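Side-chain contacts in integron cassette protein VCH_CASS2 (Vibrio cholerae, PDB 3GK6), which is of unknown cellular role but probably binds cationic drug-like molecules, as an integron-cassette member of the effector-binding protein family: residues R38-N41 and A42-M45; Y156-S159 and A160-E164. All blocks are in the same frame, centred on the assembly; numbering follows the deposited sequence. Where two conformers were deposited one is given.

Contact 1 (R38-N41 and A42-M45); sequences RTTN and ADEM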
ATOM      1  N   ARG A  38       4.724 -11.996   3.095  1.00 34.06           N
ATOM      2  CA  ARG A  38       4.413 -11.709   4.482  1.00 36.94           C
ATOM      3  C   ARG A  38       5.647 -11.199   5.193  1.00 39.49           C
ATOM      4  O   ARG A  38       6.749 -11.749   5.048  1.00 39.57           O
ATOM      5  CB  ARG A  38       3.858 -12.952   5.184  1.00 47.23           C
ATOM      6  CG  ARG A  38       3.278 -12.667   6.553  1.00 45.10           C
ATOM      7  CD  ARG A  38       2.240 -13.717   6.934  1.00 46.56           C
ATOM      8  NE  ARG A  38       1.589 -13.391   8.197  1.00 44.84           N
ATOM      9  CZ  ARG A  38       0.543 -12.578   8.312  1.00 45.29           C
ATOM     10  NH1 ARG A  38       0.026 -11.995   7.235  1.00 38.90           N
ATOM     11  NH2 ARG A  38       0.025 -12.340   9.507  1.00 42.11           N
ATOM     12  N   THR A  39       5.485 -10.133   5.960  1.00 39.16           N
ATOM     13  CA  THR A  39       6.647  -9.553   6.616  1.00 39.70           C
ATOM     14  C   THR A  39       6.252  -8.875   7.920  1.00 35.41           C
ATOM     15  O   THR A  39       5.107  -8.971   8.366  1.00 38.33           O
ATOM     16  CB  THR A  39       7.363  -8.553   5.676  1.00 33.58           C
ATOM     17  OG1 THR A  39       8.668  -8.238   6.196  1.00 33.50           O
ATOM     18  CG2 THR A  39       6.527  -7.283   5.516  1.00 28.38           C
ATOM     19  N   THR A  40       7.216  -8.206   8.534  1.00 37.59           N
ATOM     20  CA  THR A  40       6.989  -7.460   9.757  1.00 35.45           C
ATOM     21  C   THR A  40       7.713  -6.121   9.635  1.00 35.52           C
ATOM     22  O   THR A  40       8.622  -5.971   8.810  1.00 33.07           O
ATOM     23  CB  THR A  40       7.537  -8.236  10.977  1.00 51.15           C
ATOM     24  OG1 THR A  40       6.887  -7.789  12.172  1.00 69.24           O
ATOM     25  CG2 THR A  40       9.027  -8.036  11.116  1.00 34.11           C
ATOM     26  N   ASN A  41       7.324  -5.152  10.455  1.00 33.47           N
ATOM     27  CA  ASN A  41       7.989  -3.859  10.444  1.00 42.98           C
ATOM     28  C   ASN A  41       9.473  -4.010  10.769  1.00 41.88           C
ATOM     29  O   ASN A  41      10.311  -3.361  10.149  1.00 34.62           O
ATOM     30  CB  ASN A  41       7.317  -2.878  11.408  1.00 42.98           C
ATOM     31  CG  ASN A  41       8.045  -1.544  11.484  1.00 50.48           C
ATOM     32  OD1 ASN A  41       8.701  -1.236  12.480  1.00 62.96           O
ATOM     33  ND2 ASN A  41       7.944  -0.752  10.426  1.00 47.26           N
ATOM     34  N   ALA A  42       9.792  -4.878  11.729  1.00 42.33           N
ATOM     35  CA  ALA A  42      11.186  -5.121  12.098  1.00 40.34           C
ATOM     36  C   ALA A  42      12.005  -5.707  10.943  1.00 42.54           C
ATOM     37  O   ALA A  42      13.157  -5.324  10.746  1.00 39.30           O
ATOM     38  CB  ALA A  42      11.276  -6.016  13.341  1.00 46.71           C
ATOM     39  N   ASP A  43      11.415  -6.622  10.175  1.00 37.19           N
ATOM     40  CA  ASP A  43      12.107  -7.197   9.019  1.00 35.49           C
ATOM     41  C   ASP A  43      12.385  -6.092   7.999  1.00 34.71           C
ATOM     42  O   ASP A  43      13.414  -6.095   7.339  1.00 36.70           O
ATOM     43  CB  ASP A  43      11.274  -8.280   8.329  1.00 36.77           C
ATOM     44  CG  ASP A  43      11.237  -9.591   9.097  1.00 48.25           C
ATOM     45  OD1 ASP A  43      12.141  -9.848   9.913  1.00 45.52           O
ATOM     46  OD2 ASP A  43      10.291 -10.376   8.860  1.00 52.29           O
ATOM     47  N   GLU A  44      11.452  -5.155   7.863  1.00 33.41           N
ATOM     48  CA  GLU A  44      11.588  -4.105   6.859  1.00 27.26           C
ATOM     49  C   GLU A  44      12.594  -3.029   7.269  1.00 27.56           C
ATOM     50  O   GLU A  44      13.222  -2.412   6.423  1.00 30.60           O
ATOM     51  CB  GLU A  44      10.217  -3.492   6.501  1.00 24.67           C
ATOM     52  CG  GLU A  44       9.252  -4.500   5.896  1.00 28.11           C
ATOM     53  CD  GLU A  44       9.812  -5.192   4.664  1.00 32.96           C
ATOM     54  OE1 GLU A  44      10.235  -4.488   3.728  1.00 26.78           O
ATOM     55  OE2 GLU A  44       9.819  -6.443   4.623  1.00 31.52           O
HETATM   56  N   MSE A  45      12.748  -2.828   8.574  0.54 31.10           N
HETATM   57  CA  MSE A  45      13.701  -1.848   9.097  0.54 32.86           C
HETATM   58  C   MSE A  45      15.149  -2.291   8.897  0.54 32.23           C
HETATM   59  O   MSE A  45      16.046  -1.464   8.773  0.54 31.86           O
HETATM   60  CB  MSE A  45      13.439  -1.586  10.582  0.54 36.05           C
HETATM   61  CG  MSE A  45      12.115  -0.895  10.855  0.54 43.82           C
HETATM   62 SE   MSE A  45      12.052   0.887  10.075  0.54 58.34          SE
HETATM   63  CE  MSE A  45      13.531   1.691  11.060  0.54 61.65           C
TER

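Contact 2 (Y156-S159 and A160-E164); sequences YYKS and ANTVE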
ATOM      1  N   TYR A 156      -1.715   3.978  -2.789  1.00 18.04           N
ATOM      2  CA  TYR A 156      -2.236   4.075  -4.152  1.00 17.29           C
ATOM      3  C   TYR A 156      -1.278   4.962  -4.911  1.00 20.40           C
ATOM      4  O   TYR A 156      -1.087   6.129  -4.550  1.00 19.93           O
ATOM      5  CB  TYR A 156      -3.667   4.642  -4.182  1.00 22.90           C
ATOM      6  CG  TYR A 156      -4.114   5.133  -5.553  1.00 22.19           C
ATOM      7  CD1 TYR A 156      -3.849   4.397  -6.701  1.00 24.70           C
ATOM      8  CD2 TYR A 156      -4.825   6.333  -5.690  1.00 24.78           C
ATOM      9  CE1 TYR A 156      -4.255   4.841  -7.960  1.00 24.92           C
ATOM     10  CE2 TYR A 156      -5.227   6.789  -6.940  1.00 31.08           C
ATOM     11  CZ  TYR A 156      -4.937   6.037  -8.070  1.00 34.01           C
ATOM     12  OH  TYR A 156      -5.332   6.477  -9.316  1.00 36.00           O
ATOM     13  N   TYR A 157      -0.655   4.399  -5.946  1.00 22.42           N
ATOM     14  CA  TYR A 157       0.377   5.112  -6.682  1.00 22.76           C
ATOM     15  C   TYR A 157      -0.293   5.922  -7.776  1.00 26.39           C
ATOM     16  O   TYR A 157      -0.315   5.540  -8.950  1.00 29.59           O
ATOM     17  CB  TYR A 157       1.477   4.151  -7.183  1.00 20.84           C
ATOM     18  CG  TYR A 157       2.248   3.584  -6.010  1.00 23.80           C
ATOM     19  CD1 TYR A 157       3.336   4.276  -5.475  1.00 24.60           C
ATOM     20  CD2 TYR A 157       1.849   2.409  -5.387  1.00 25.84           C
ATOM     21  CE1 TYR A 157       4.016   3.807  -4.387  1.00 24.35           C
ATOM     22  CE2 TYR A 157       2.541   1.919  -4.273  1.00 20.88           C
ATOM     23  CZ  TYR A 157       3.628   2.631  -3.785  1.00 23.33           C
ATOM     24  OH  TYR A 157       4.336   2.194  -2.688  1.00 21.87           O
ATOM     25  N   LYS A 158      -0.862   7.043  -7.358  1.00 23.37           N
ATOM     26  CA  LYS A 158      -1.735   7.822  -8.221  1.00 23.56           C
ATOM     27  C   LYS A 158      -1.033   8.299  -9.483  1.00 29.57           C
ATOM     28  O   LYS A 158      -1.618   8.289 -10.567  1.00 30.10           O
ATOM     29  CB  LYS A 158      -2.311   9.018  -7.467  1.00 26.83           C
ATOM     30  CG  LYS A 158      -3.250   9.874  -8.312  1.00 29.75           C
ATOM     31  CD  LYS A 158      -3.938  10.920  -7.457  1.00 30.12           C
ATOM     32  CE  LYS A 158      -5.036  11.639  -8.245  1.00 39.40           C
ATOM     33  NZ  LYS A 158      -5.701  12.640  -7.387  1.00 35.78           N
ATOM     34  N   SER A 159       0.210   8.731  -9.340  1.00 28.06           N
ATOM     35  CA  SER A 159       0.991   9.159 -10.500  1.00 37.49           C
ATOM     36  C   SER A 159       2.459   8.867 -10.262  1.00 34.16           C
ATOM     37  O   SER A 159       2.823   8.316  -9.227  1.00 28.28           O
ATOM     38  CB  SER A 159       0.769  10.648 -10.785  1.00 35.96           C
ATOM     39  OG  SER A 159       1.400  11.457  -9.807  1.00 36.18           O
ATOM     40  N   ALA A 160       3.310   9.229 -11.219  1.00 32.57           N
ATOM     41  CA  ALA A 160       4.731   8.974 -11.074  1.00 34.15           C
ATOM     42  C   ALA A 160       5.302   9.598  -9.805  1.00 27.35           C
ATOM     43  O   ALA A 160       6.278   9.112  -9.258  1.00 29.72           O
ATOM     44  CB  ALA A 160       5.494   9.473 -12.298  1.00 45.27           C
ATOM     45  N   ASN A 161       4.683  10.675  -9.330  1.00 30.25           N
ATOM     46  CA  ASN A 161       5.239  11.402  -8.192  1.00 27.17           C
ATOM     47  C   ASN A 161       4.291  11.559  -7.015  1.00 22.54           C
ATOM     48  O   ASN A 161       4.685  12.049  -5.966  1.00 23.43           O
ATOM     49  CB  ASN A 161       5.737  12.774  -8.637  1.00 33.44           C
ATOM     50  CG  ASN A 161       6.878  12.680  -9.628  1.00 36.97           C
ATOM     51  OD1 ASN A 161       8.023  12.453  -9.249  1.00 39.40           O
ATOM     52  ND2 ASN A 161       6.569  12.868 -10.900  1.00 35.29           N
ATOM     53  N   THR A 162       3.045  11.146  -7.188  1.00 26.03           N
ATOM     54  CA  THR A 162       2.063  11.321  -6.125  1.00 26.15           C
ATOM     55  C   THR A 162       1.590   9.982  -5.598  1.00 25.43           C
ATOM     56  O   THR A 162       1.210   9.098  -6.365  1.00 24.18           O
ATOM     57  CB  THR A 162       0.841  12.108  -6.608  1.00 25.77           C
ATOM     58  OG1 THR A 162       1.259  13.397  -7.084  1.00 28.02           O
ATOM     59  CG2 THR A 162      -0.173  12.259  -5.461  1.00 20.11           C
ATOM     60  N   VAL A 163       1.619   9.832  -4.278  1.00 17.99           N
ATOM     61  CA  VAL A 163       1.118   8.620  -3.653  1.00 17.22           C
ATOM     62  C   VAL A 163       0.118   9.005  -2.569  1.00 20.08           C
ATOM     63  O   VAL A 163       0.286  10.025  -1.883  1.00 19.34           O
ATOM     64  CB  VAL A 163       2.276   7.786  -3.043  1.00 19.46           C
ATOM     65  CG1 VAL A 163       2.995   8.593  -1.965  1.00 25.31           C
ATOM     66  CG2 VAL A 163       1.753   6.450  -2.466  1.00 18.46           C
ATOM     67  N   GLU A 164      -0.939   8.211  -2.445  1.00 16.55           N
ATOM     68  CA  GLU A 164      -1.841   8.320  -1.316  1.00 19.08           C
ATOM     69  C   GLU A 164      -1.709   7.071  -0.482  1.00 20.97           C
ATOM     70  O   GLU A 164      -1.463   5.982  -1.008  1.00 23.26           O
ATOM     71  CB  GLU A 164      -3.298   8.445  -1.787  1.00 24.38           C
ATOM     72  CG  GLU A 164      -3.522   9.659  -2.669  1.00 25.91           C
ATOM     73  CD  GLU A 164      -4.947   9.757  -3.201  1.00 28.25           C
ATOM     74  OE1 GLU A 164      -5.774   8.846  -2.952  1.00 28.78           O
ATOM     75  OE2 GLU A 164      -5.223  10.770  -3.872  1.00 34.43           O
TER
HETATM   76  O   HOH W   1      -6.968  11.603  -5.453  1.00 36.34           O
HETATM   77  O   HOH W   2       3.181  13.089 -11.157  1.00 48.78           O

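Contact 1 (R38-N41 and A42-M45)
Thr40 meets Ala42 and Asp43 through its methyl: Thr40 CG2 lies 3.8 Å from Ala42 CB and 3.4 Å from Asp43 CG. Its first torsion (chi1 -158°) sets OG1 opposite the backbone N and turns CG2, not the hydroxyl, over the start of the helix. Thr40 directly precedes the helix and so holds the N-cap position, yet its side chain makes no capping bond. Its carbonyl accepts a backbone hydrogen bond instead, from Glu44 N to Thr40 O at 3.1 Å, and the next bond of the same i to i+4 pattern runs from Met45 N to Asn41 O at 3.0 Å. This is a strand-to-helix junction, where strand 18-39 of the barrel gives way to the short helix 41-45. Asn41 has its side chain alongside that of the selenomethionine Met45, both pointing the same way in the conformer given. Thr39, in the strand, reaches Glu44 of the helix: Thr39 OG1 donates to the anti lone pair of Glu44 OE2 at 2.6 Å, the two side chains crossing at about a right angle. A bend at chi2 (-56°) folds the Glu44 chain back toward Thr39. The same OE2 also accepts from Lys51 N, and OE1 from Ile52 N, while Lys51 NZ hydrogen-bonds Thr39 OG1 and forms a salt bridge with Asp43 OD2.

Contact 2 (Y156-S159 and A160-E164)
Residues 156-159 and 160-164 run antiparallel to each other, their end-to-end directions 147° apart, with Tyr156 and Glu164 as a hydrogen-bonded pair: Tyr156 N is 2.7 Å from Glu164 O, and Glu164 N is 3.0 Å from Tyr156 O. This is the end of a beta hairpin joining strands 152-156 and 162-168 of the barrel. Before the chain reverses, Tyr157 forms the centre of an inverse gamma turn, and the reversal itself is closed by the hydrogen bond from Ser159 N to Thr162 O. On the face shared by the pair, the Tyr156 and Glu164 side chains run side by side. Glu164 OE1 comes to the ring edge, 3.8 Å from Tyr156 CD2 and in the ring plane, while the carboxylate itself stands nearly perpendicular to the ring. Lys158 CA sits above one face of the same ring, offset toward its rim. Tyr157 packs differently: Val163 CG2 lies over its ring face in a CH-pi contact, 4.3 Å from the centroid and 25° off the normal. Trp56 meets the Tyr157 ring edge-to-face, and Tyr157 OH is hydrogen-bonded to Glu155 OE1. At the turn, Ser159 OG stands between its own backbone N and carbonyl carbon (chi1 72°), which brings it 3.1 Å from Thr162 N in a weak bond. The extended Lys158 chain crosses the Glu164 side chain, with Lys158 CD 3.8 Å from Glu164 OE2. Lys158 NZ stays 4.0 Å from Glu164 OE2, beyond a salt bridge, and one water spans that gap, accepting from NZ and donating to OE2.

Overall arrangement
Contact 1 and contact 2 lie in series along the chain, contact 1 closing well before contact 2 opens, and both reach the same closed antiparallel sheet, but on opposite sides of the chain's centre. Their centres lie about 23 Å apart and their nearest atoms about 11 Å, so neither leans on the other. A bound PE4 molecule, probably from the crystallisation liquor, lies about 4 Å from the Tyr157 side chain of contact 2, and the Glu44 side chain of contact 1 is about 6 Å from bound PE4. Both positions are consistent with proximity to a ligand pocket, though these distances alone do not establish binding of a drug.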